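Local coordinates for protein galactose-1-phosphate uridylyltransferase (Pyrobaculum aerophilum str. IM2, PDB 6K9Z) that probably transfers uridylyl groups between UDP-glucose and galactose 1-phosphate in sugar metabolism, and binds zinc, iron and UDP, at residues S169-C173 and Q261-H266; N187-K191 and L218-E222; A241-P246 and G271-P275. The protein carries 1 engineered substitution. All coordinates share one frame. Residue numbers count along the deposited sequence, not the author numbering.

Contact 1: residues S169-C173 and Q261-H266. With ZN (zinc ion), chain D; FE (Fe (III) ion), chain E.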
loop_
_atom_site.group_PDB
_atom_site.type_symbol
_atom_site.label_atom_id
_atom_site.label_comp_id
_atom_site.label_asym_id
_atom_site.label_seq_id
_atom_site.Cartn_x
_atom_site.Cartn_y
_atom_site.Cartn_z
ATOM N N SER A 169 -5.533 -3.128 -29.594
ATOM C CA SER A 169 -6.829 -3.458 -28.924
ATOM C C SER A 169 -6.751 -3.092 -27.434
ATOM O O SER A 169 -5.644 -2.858 -26.922
ATOM C CB SER A 169 -7.185 -4.927 -29.125
ATOM O OG SER A 169 -6.517 -5.739 -28.172
ATOM N N CYS A 170 -7.926 -2.967 -26.761
ATOM C CA CYS A 170 -7.934 -2.694 -25.305
ATOM C C CYS A 170 -7.581 -3.991 -24.534
ATOM O O CYS A 170 -8.297 -5.014 -24.656
ATOM C CB CYS A 170 -9.312 -2.185 -24.875
ATOM S SG CYS A 170 -9.556 -2.130 -23.081
ATOM N N LEU A 171 -6.475 -3.925 -23.736
ATOM C CA LEU A 171 -6.002 -5.105 -22.946
ATOM C C LEU A 171 -7.092 -5.549 -21.965
ATOM O O LEU A 171 -7.310 -6.755 -21.825
ATOM C CB LEU A 171 -4.732 -4.794 -22.155
ATOM C CG LEU A 171 -4.185 -5.977 -21.349
ATOM C CD1 LEU A 171 -4.054 -7.247 -22.180
ATOM C CD2 LEU A 171 -2.857 -5.589 -20.743
ATOM N N HIS A 172 -7.797 -4.589 -21.362
ATOM C CA HIS A 172 -8.874 -4.924 -20.391
ATOM C C HIS A 172 -9.966 -5.726 -21.105
ATOM O O HIS A 172 -10.470 -6.694 -20.527
ATOM C CB HIS A 172 -9.466 -3.648 -19.782
ATOM C CG HIS A 172 -8.478 -2.798 -19.060
ATOM N ND1 HIS A 172 -8.263 -2.913 -17.706
ATOM C CD2 HIS A 172 -7.663 -1.815 -19.493
ATOM C CE1 HIS A 172 -7.352 -2.041 -17.336
ATOM N NE2 HIS A 172 -6.973 -1.352 -18.411
ATOM N N CYS A 173 -10.305 -5.325 -22.329
ATOM C CA CYS A 173 -11.355 -6.030 -23.114
ATOM C C CYS A 173 -10.900 -7.513 -23.274
ATOM O O CYS A 173 -11.744 -8.480 -23.162
ATOM C CB CYS A 173 -11.568 -5.354 -24.470
ATOM S SG CYS A 173 -12.774 -3.980 -24.406
ATOM N N GLN A 261 -10.216 5.092 -25.393
ATOM C CA GLN A 261 -10.285 3.815 -26.147
ATOM C C GLN A 261 -9.418 2.749 -25.459
ATOM O O GLN A 261 -9.717 1.573 -25.650
ATOM C CB GLN A 261 -9.818 4.042 -27.585
ATOM C CG GLN A 261 -10.880 4.673 -28.466
ATOM C CD GLN A 261 -10.326 4.920 -29.862
ATOM O OE1 GLN A 261 -9.173 5.334 -30.039
ATOM N NE2 GLN A 261 -11.125 4.614 -30.871
ATOM N N TYR A 262 -8.390 3.139 -24.701
ATOM C CA TYR A 262 -7.279 2.237 -24.279
ATOM C C TYR A 262 -7.429 1.841 -22.812
ATOM O O TYR A 262 -6.726 0.888 -22.358
ATOM C CB TYR A 262 -5.909 2.888 -24.460
ATOM C CG TYR A 262 -5.755 4.246 -23.824
ATOM C CD1 TYR A 262 -6.072 5.394 -24.542
ATOM C CD2 TYR A 262 -5.304 4.383 -22.513
ATOM C CE1 TYR A 262 -5.949 6.651 -23.984
ATOM C CE2 TYR A 262 -5.205 5.640 -21.937
ATOM C CZ TYR A 262 -5.518 6.761 -22.677
ATOM O OH TYR A 262 -5.413 8.004 -22.138
ATOM N N TYR A 263 -8.297 2.546 -22.099
ATOM C CA TYR A 263 -8.567 2.213 -20.684
ATOM C C TYR A 263 -10.041 1.907 -20.493
ATOM O O TYR A 263 -10.898 2.342 -21.257
ATOM C CB TYR A 263 -8.081 3.320 -19.763
ATOM C CG TYR A 263 -7.946 2.911 -18.306
ATOM C CD1 TYR A 263 -6.962 2.029 -17.907
ATOM C CD2 TYR A 263 -8.711 3.503 -17.307
ATOM C CE1 TYR A 263 -6.741 1.724 -16.569
ATOM C CE2 TYR A 263 -8.537 3.168 -15.961
ATOM C CZ TYR A 263 -7.544 2.285 -15.598
ATOM O OH TYR A 263 -7.347 2.020 -14.259
ATOM N N HIS A 264 -10.268 0.959 -19.582
ATOM C CA HIS A 264 -11.587 0.345 -19.282
ATOM C C HIS A 264 -11.847 0.434 -17.774
ATOM O O HIS A 264 -11.004 -0.061 -17.009
ATOM C CB HIS A 264 -11.496 -1.107 -19.770
ATOM C CG HIS A 264 -12.774 -1.851 -19.953
ATOM N ND1 HIS A 264 -12.975 -2.686 -21.028
ATOM C CD2 HIS A 264 -13.874 -1.956 -19.183
ATOM C CE1 HIS A 264 -14.155 -3.251 -20.931
ATOM N NE2 HIS A 264 -14.727 -2.821 -19.809
ATOM N N LEU A 265 -13.078 0.949 -17.423
ATOM C CA LEU A 265 -13.248 1.196 -15.984
ATOM C C LEU A 265 -13.450 -0.136 -15.290
ATOM O O LEU A 265 -13.949 -1.143 -15.929
ATOM C CB LEU A 265 -14.418 2.133 -15.702
ATOM C CG LEU A 265 -15.810 1.686 -16.114
ATOM C CD1 LEU A 265 -16.471 0.716 -15.155
ATOM C CD2 LEU A 265 -16.725 2.923 -16.234
ATOM N N HIS A 266 -13.210 -0.269 -14.036
ATOM C CA HIS A 266 -13.445 -1.520 -13.264
ATOM C C HIS A 266 -13.469 -1.145 -11.785
ATOM O O HIS A 266 -12.731 -0.173 -11.408
ATOM C CB HIS A 266 -12.383 -2.584 -13.579
ATOM C CG HIS A 266 -10.972 -2.058 -13.567
ATOM N ND1 HIS A 266 -10.435 -1.300 -14.619
ATOM C CD2 HIS A 266 -9.979 -2.202 -12.670
ATOM C CE1 HIS A 266 -9.174 -0.995 -14.333
ATOM N NE2 HIS A 266 -8.844 -1.574 -13.190
HETATM ZN ZN ZN D . -11.882 -2.324 -23.055
HETATM FE FE FE E . -7.071 -1.429 -11.867
HETATM O O HOH W 1 -5.291 -1.252 -23.260
HETATM O O HOH W 2 -6.162 -3.211 -12.864
#
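H172 presses its imidazole on the 261-266 loop, with H264 N over one ring face and H172 CB 3.3 Å from H264 CB. The H172 ring joins Y263 and H266 in an aromatic cluster: H172 NE2 lies 3.4 Å from Y263 CD1, and H172 CE1 3.7 Å from H266 CE1. Both H172 nitrogens bond further out, ND1 to Y207 and NE2 to S160. Beside this cluster sits a Cys2His2 zinc site, in which C170 SG, C173 SG and H264 ND1 each bind ZN at 2.3 Å and H211 completes the set; H264 NE2 hydrogen-bonds P208 O. C170 is the N-cap of helix 171-178, its SG accepting from C173 N at 3.4 Å, while water 1 joins L171 N to Y262 O. H266 NE2 binds FE at 2.2 Å alongside E156, H252 and E268, and H266 ND1 donates to H264 O at 2.8 Å. With no direct hydrogen bond between the segments, zinc supplies their coordinate link, and a single residue, L265, separates zinc ligand H264 from iron ligand H266.

Contact 2: residues N187-K191 and L218-E222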
loop_
_atom_site.group_PDB
_atom_site.type_symbol
_atom_site.label_atom_id
_atom_site.label_comp_id
_atom_site.label_asym_id
_atom_site.label_seq_id
_atom_site.Cartn_x
_atom_site.Cartn_y
_atom_site.Cartn_z
ATOM N N ASN A 187 -23.442 -11.108 -15.121
ATOM C CA ASN A 187 -24.816 -10.796 -15.579
ATOM C C ASN A 187 -24.722 -10.316 -17.036
ATOM O O ASN A 187 -23.687 -10.524 -17.707
ATOM C CB ASN A 187 -25.642 -9.970 -14.589
ATOM C CG ASN A 187 -25.047 -8.617 -14.276
ATOM O OD1 ASN A 187 -24.300 -8.068 -15.074
ATOM N ND2 ASN A 187 -25.389 -8.077 -13.121
ATOM N N ARG A 188 -25.788 -9.726 -17.543
ATOM C CA ARG A 188 -25.747 -9.342 -18.971
ATOM C C ARG A 188 -24.703 -8.267 -19.192
ATOM O O ARG A 188 -24.299 -8.174 -20.349
ATOM C CB ARG A 188 -27.106 -8.829 -19.443
ATOM C CG ARG A 188 -28.135 -9.940 -19.497
ATOM C CD ARG A 188 -29.501 -9.436 -19.826
ATOM N NE ARG A 188 -30.378 -10.571 -20.018
ATOM C CZ ARG A 188 -31.547 -10.508 -20.619
ATOM N NH1 ARG A 188 -31.992 -9.328 -21.011
ATOM N NH2 ARG A 188 -32.283 -11.595 -20.836
ATOM N N ASN A 189 -24.334 -7.474 -18.173
ATOM C CA ASN A 189 -23.521 -6.256 -18.441
ATOM C C ASN A 189 -22.175 -6.288 -17.707
ATOM O O ASN A 189 -21.346 -5.387 -18.023
ATOM C CB ASN A 189 -24.288 -4.972 -18.170
ATOM C CG ASN A 189 -25.259 -4.667 -19.300
ATOM O OD1 ASN A 189 -24.796 -4.502 -20.422
ATOM N ND2 ASN A 189 -26.566 -4.588 -19.054
ATOM N N TRP A 190 -21.972 -7.218 -16.781
ATOM C CA TRP A 190 -20.784 -7.210 -15.863
ATOM C C TRP A 190 -20.211 -8.616 -15.675
ATOM O O TRP A 190 -20.953 -9.609 -15.735
ATOM C CB TRP A 190 -21.114 -6.563 -14.531
ATOM C CG TRP A 190 -21.554 -5.146 -14.706
ATOM C CD1 TRP A 190 -22.825 -4.724 -14.974
ATOM C CD2 TRP A 190 -20.731 -3.965 -14.665
ATOM N NE1 TRP A 190 -22.846 -3.371 -15.132
ATOM C CE2 TRP A 190 -21.594 -2.867 -14.909
ATOM C CE3 TRP A 190 -19.408 -3.709 -14.272
ATOM C CZ2 TRP A 190 -21.129 -1.551 -14.907
ATOM C CZ3 TRP A 190 -18.945 -2.413 -14.306
ATOM C CH2 TRP A 190 -19.799 -1.354 -14.613
ATOM N N LYS A 191 -18.881 -8.680 -15.557
ATOM C CA LYS A 191 -18.166 -9.889 -15.136
ATOM C C LYS A 191 -17.367 -9.524 -13.877
ATOM O O LYS A 191 -16.630 -8.507 -13.892
ATOM C CB LYS A 191 -17.149 -10.298 -16.203
ATOM C CG LYS A 191 -17.666 -11.102 -17.329
ATOM C CD LYS A 191 -16.465 -11.961 -17.887
ATOM C CE LYS A 191 -16.912 -12.960 -18.892
ATOM N NZ LYS A 191 -15.765 -13.709 -19.440
ATOM N N LEU A 218 -22.176 4.976 -18.378
ATOM C CA LEU A 218 -22.996 3.761 -18.151
ATOM C C LEU A 218 -24.487 4.056 -18.371
ATOM O O LEU A 218 -25.014 5.055 -17.880
ATOM C CB LEU A 218 -22.771 3.160 -16.753
ATOM C CG LEU A 218 -21.375 2.657 -16.422
ATOM C CD1 LEU A 218 -21.397 2.194 -14.975
ATOM C CD2 LEU A 218 -20.955 1.557 -17.342
ATOM N N THR A 219 -25.174 3.172 -19.095
ATOM C CA THR A 219 -26.629 3.292 -19.287
ATOM C C THR A 219 -27.369 2.929 -18.012
ATOM O O THR A 219 -26.773 2.282 -17.136
ATOM C CB THR A 219 -27.104 2.391 -20.429
ATOM O OG1 THR A 219 -26.885 1.040 -20.011
ATOM C CG2 THR A 219 -26.354 2.702 -21.707
ATOM N N ASP A 220 -28.666 3.242 -17.962
ATOM C CA ASP A 220 -29.460 2.927 -16.759
ATOM C C ASP A 220 -29.455 1.414 -16.514
ATOM O O ASP A 220 -29.320 0.973 -15.323
ATOM C CB ASP A 220 -30.898 3.404 -16.903
ATOM C CG ASP A 220 -31.604 3.292 -15.575
ATOM O OD1 ASP A 220 -31.266 4.105 -14.681
ATOM O OD2 ASP A 220 -32.451 2.360 -15.415
ATOM N N GLU A 221 -29.560 0.646 -17.582
ATOM C CA GLU A 221 -29.548 -0.826 -17.476
ATOM C C GLU A 221 -28.189 -1.300 -16.917
ATOM O O GLU A 221 -28.119 -2.274 -16.132
ATOM C CB GLU A 221 -29.753 -1.420 -18.860
ATOM C CG GLU A 221 -30.114 -2.881 -18.800
ATOM C CD GLU A 221 -31.522 -3.173 -18.276
ATOM O OE1 GLU A 221 -32.359 -2.207 -18.231
ATOM O OE2 GLU A 221 -31.788 -4.382 -17.896
ATOM N N GLU A 222 -27.104 -0.749 -17.450
ATOM C CA GLU A 222 -25.747 -1.110 -16.968
ATOM C C GLU A 222 -25.652 -0.775 -15.491
ATOM O O GLU A 222 -25.057 -1.545 -14.755
ATOM C CB GLU A 222 -24.690 -0.432 -17.820
ATOM C CG GLU A 222 -24.522 -1.035 -19.205
ATOM C CD GLU A 222 -23.556 -0.205 -20.016
ATOM O OE1 GLU A 222 -23.761 1.011 -20.098
ATOM O OE2 GLU A 222 -22.504 -0.741 -20.375
HETATM O O HOH W 3 -21.387 -3.399 -20.147
#
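L218, just ahead of helix 220-240, sets its CD1 3.8 Å from CZ2 of W190, an apolar touch at the indole edge. T219 follows as the N-cap: its OG1 accepts from E222 N at 3.1 Å, and E222 OE1 in return takes T219 N at 2.8 Å. This reciprocal pair is a capping box, a standard way of satisfying amides in a helix's first turn, and here it holds the glutamate carboxylate back over the helix start. The other partner is a tight turn leading into strand 190-193 of the large antiparallel sheet: N187 OD1 accepts from N189 N at 3.2 Å, an Asx turn. Further along, E221 brings its CG to 3.9 Å from N189 ND2, an amide whose hydrogen bond goes to D225 on the next turn of the same helix. E222 makes the direct bond between the segments. Its carbonyl O accepts from W190 NE1 at 2.9 Å, in the plane of the indole, so the buried tryptophan has its polar atom paired. Water 3 adds a bridge, donating to N189 O and to E222 OE2, both at 2.9 Å, and the same OE2 forms a salt bridge with R212.

Contact 3: residues A241-P246 and G271-P275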
loop_
_atom_site.group_PDB
_atom_site.type_symbol
_atom_site.label_atom_id
_atom_site.label_comp_id
_atom_site.label_asym_id
_atom_site.label_seq_id
_atom_site.Cartn_x
_atom_site.Cartn_y
_atom_site.Cartn_z
ATOM N N ALA A 241 -15.681 -16.417 4.460
ATOM C CA ALA A 241 -14.840 -16.772 5.640
ATOM C C ALA A 241 -15.703 -17.094 6.885
ATOM O O ALA A 241 -15.123 -17.409 7.891
ATOM C CB ALA A 241 -13.806 -15.683 5.886
ATOM N N GLY A 242 -17.028 -17.043 6.858
ATOM C CA GLY A 242 -17.829 -17.437 8.040
ATOM C C GLY A 242 -18.300 -16.239 8.858
ATOM O O GLY A 242 -19.343 -16.369 9.529
ATOM N N ILE A 243 -17.572 -15.111 8.825
ATOM C CA ILE A 243 -17.950 -13.824 9.487
ATOM C C ILE A 243 -17.756 -12.713 8.463
ATOM O O ILE A 243 -16.889 -12.850 7.603
ATOM C CB ILE A 243 -17.100 -13.564 10.747
ATOM C CG1 ILE A 243 -15.596 -13.621 10.439
ATOM C CG2 ILE A 243 -17.489 -14.507 11.896
ATOM C CD1 ILE A 243 -14.701 -13.632 11.656
ATOM N N PRO A 244 -18.437 -11.553 8.575
ATOM C CA PRO A 244 -18.190 -10.446 7.654
ATOM C C PRO A 244 -16.696 -10.131 7.601
ATOM O O PRO A 244 -16.003 -10.215 8.586
ATOM C CB PRO A 244 -18.986 -9.272 8.210
ATOM C CG PRO A 244 -20.050 -9.981 9.042
ATOM C CD PRO A 244 -19.317 -11.144 9.675
ATOM N N MET A 245 -16.248 -9.812 6.395
ATOM C CA MET A 245 -14.837 -9.529 6.060
ATOM C C MET A 245 -14.681 -8.025 5.841
ATOM O O MET A 245 -15.430 -7.406 5.071
ATOM C CB MET A 245 -14.499 -10.235 4.744
ATOM C CG MET A 245 -13.094 -10.235 4.463
ATOM S SD MET A 245 -12.693 -10.978 2.899
ATOM C CE MET A 245 -13.283 -12.656 3.096
ATOM N N PRO A 246 -13.669 -7.400 6.453
ATOM C CA PRO A 246 -13.337 -6.026 6.095
ATOM C C PRO A 246 -12.858 -6.025 4.650
ATOM O O PRO A 246 -12.176 -6.968 4.159
ATOM C CB PRO A 246 -12.232 -5.620 7.073
ATOM C CG PRO A 246 -11.659 -6.961 7.532
ATOM C CD PRO A 246 -12.783 -7.967 7.471
ATOM N N GLY A 271 -10.773 -7.904 -0.300
ATOM C CA GLY A 271 -11.194 -8.529 0.961
ATOM C C GLY A 271 -9.993 -8.883 1.778
ATOM O O GLY A 271 -9.061 -9.551 1.226
ATOM N N MET A 272 -9.966 -8.453 3.038
ATOM C CA MET A 272 -8.672 -8.378 3.765
ATOM C C MET A 272 -8.531 -9.533 4.761
ATOM O O MET A 272 -7.571 -9.534 5.508
ATOM C CB MET A 272 -8.462 -7.010 4.417
ATOM C CG MET A 272 -8.415 -5.876 3.399
ATOM S SD MET A 272 -7.005 -6.137 2.256
ATOM C CE MET A 272 -5.682 -5.582 3.312
ATOM N N TYR A 273 -9.403 -10.544 4.750
ATOM C CA TYR A 273 -9.176 -11.780 5.549
ATOM C C TYR A 273 -8.504 -12.824 4.655
ATOM O O TYR A 273 -8.950 -13.030 3.547
ATOM C CB TYR A 273 -10.464 -12.356 6.122
ATOM C CG TYR A 273 -11.042 -11.671 7.339
ATOM C CD1 TYR A 273 -10.323 -10.765 8.099
ATOM C CD2 TYR A 273 -12.292 -12.025 7.799
ATOM C CE1 TYR A 273 -10.863 -10.185 9.243
ATOM C CE2 TYR A 273 -12.852 -11.466 8.936
ATOM C CZ TYR A 273 -12.141 -10.538 9.659
ATOM O OH TYR A 273 -12.660 -9.987 10.788
ATOM N N ARG A 274 -7.511 -13.572 5.257
ATOM C CA ARG A 274 -6.978 -14.768 4.564
ATOM C C ARG A 274 -8.115 -15.815 4.542
ATOM O O ARG A 274 -9.112 -15.704 5.297
ATOM C CB ARG A 274 -5.707 -15.314 5.240
ATOM C CG ARG A 274 -4.495 -14.393 5.145
ATOM C CD ARG A 274 -3.281 -14.965 5.876
ATOM N NE ARG A 274 -2.133 -14.060 5.739
ATOM C CZ ARG A 274 -1.874 -12.976 6.483
ATOM N NH1 ARG A 274 -2.705 -12.590 7.442
ATOM N NH2 ARG A 274 -0.776 -12.264 6.244
ATOM N N PRO A 275 -8.086 -16.929 3.851
ATOM C CA PRO A 275 -9.063 -18.018 3.912
ATOM C C PRO A 275 -9.265 -18.573 5.331
ATOM O O PRO A 275 -10.363 -19.003 5.624
ATOM C CB PRO A 275 -8.483 -19.053 2.934
ATOM C CG PRO A 275 -7.789 -18.215 1.908
ATOM C CD PRO A 275 -7.120 -17.129 2.744
#
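Y273 has the most surface covered, and the loop 241-246 bends round its ring. P246 lies over one face of the phenol: its CD stands 3.5 Å from the Y273 ring centroid and 17° off the ring normal, a CH-pi contact, with P246 CD to Y273 CE1 at 3.4 Å. At the ring edge I243 CG1 comes to 3.8 Å from Y273 CE2, and A241 CB to a looser 4.4 Å from Y273 CD2. The hydroxyl reaches beyond the loop to hydrogen-bond E131.

P246 also provides the backbone link, its O accepting from M272 N at 2.9 Å. The bond falls where strand 247-252 begins and its antiparallel neighbour 266-271 ends, so it continues the pairing of these two strands of the half-barrel sheet to their margin. On the other side of the loop lies the end of helix 220-240, which the chain leaves through G242 with a positive phi of 99°.

M245 is the third large contributor. Its extended side chain runs beside the second segment, CG 3.8 Å from Y273 CB and SD 3.5 Å from G271 CA. A beta carbon on G271 would stand 2.6 Å from that sulfur, a clash, so the M245 side chain as placed here fits only against a residue without a beta carbon. M245 CG also lies 3.7 Å from Y273 N, an amide that the contact buries and that has no polar partner in the model.

How the contacts relate
One antiparallel sheet and one helix tie the three contacts together. Strand 266-271 starts in contact 1 and ends in contact 3; helix 220-240 starts in contact 2 and leads into contact 3, while contact 2 takes in the start of strand 190-193. Contacts 1 and 2 have centres about 16 Å apart and meet where L265 CD1 packs on W190 CH2 at 4.0 Å. Contact 3 is remote, about 30 Å and 27 Å from their centres. In sequence, contact 2 falls between the segments of contact 1, whereas those of contacts 1 and 3 alternate. Contacts 1 and 3 thus lie at opposite ends of strand 266-271, with contact 1's zinc and iron at the strand's start.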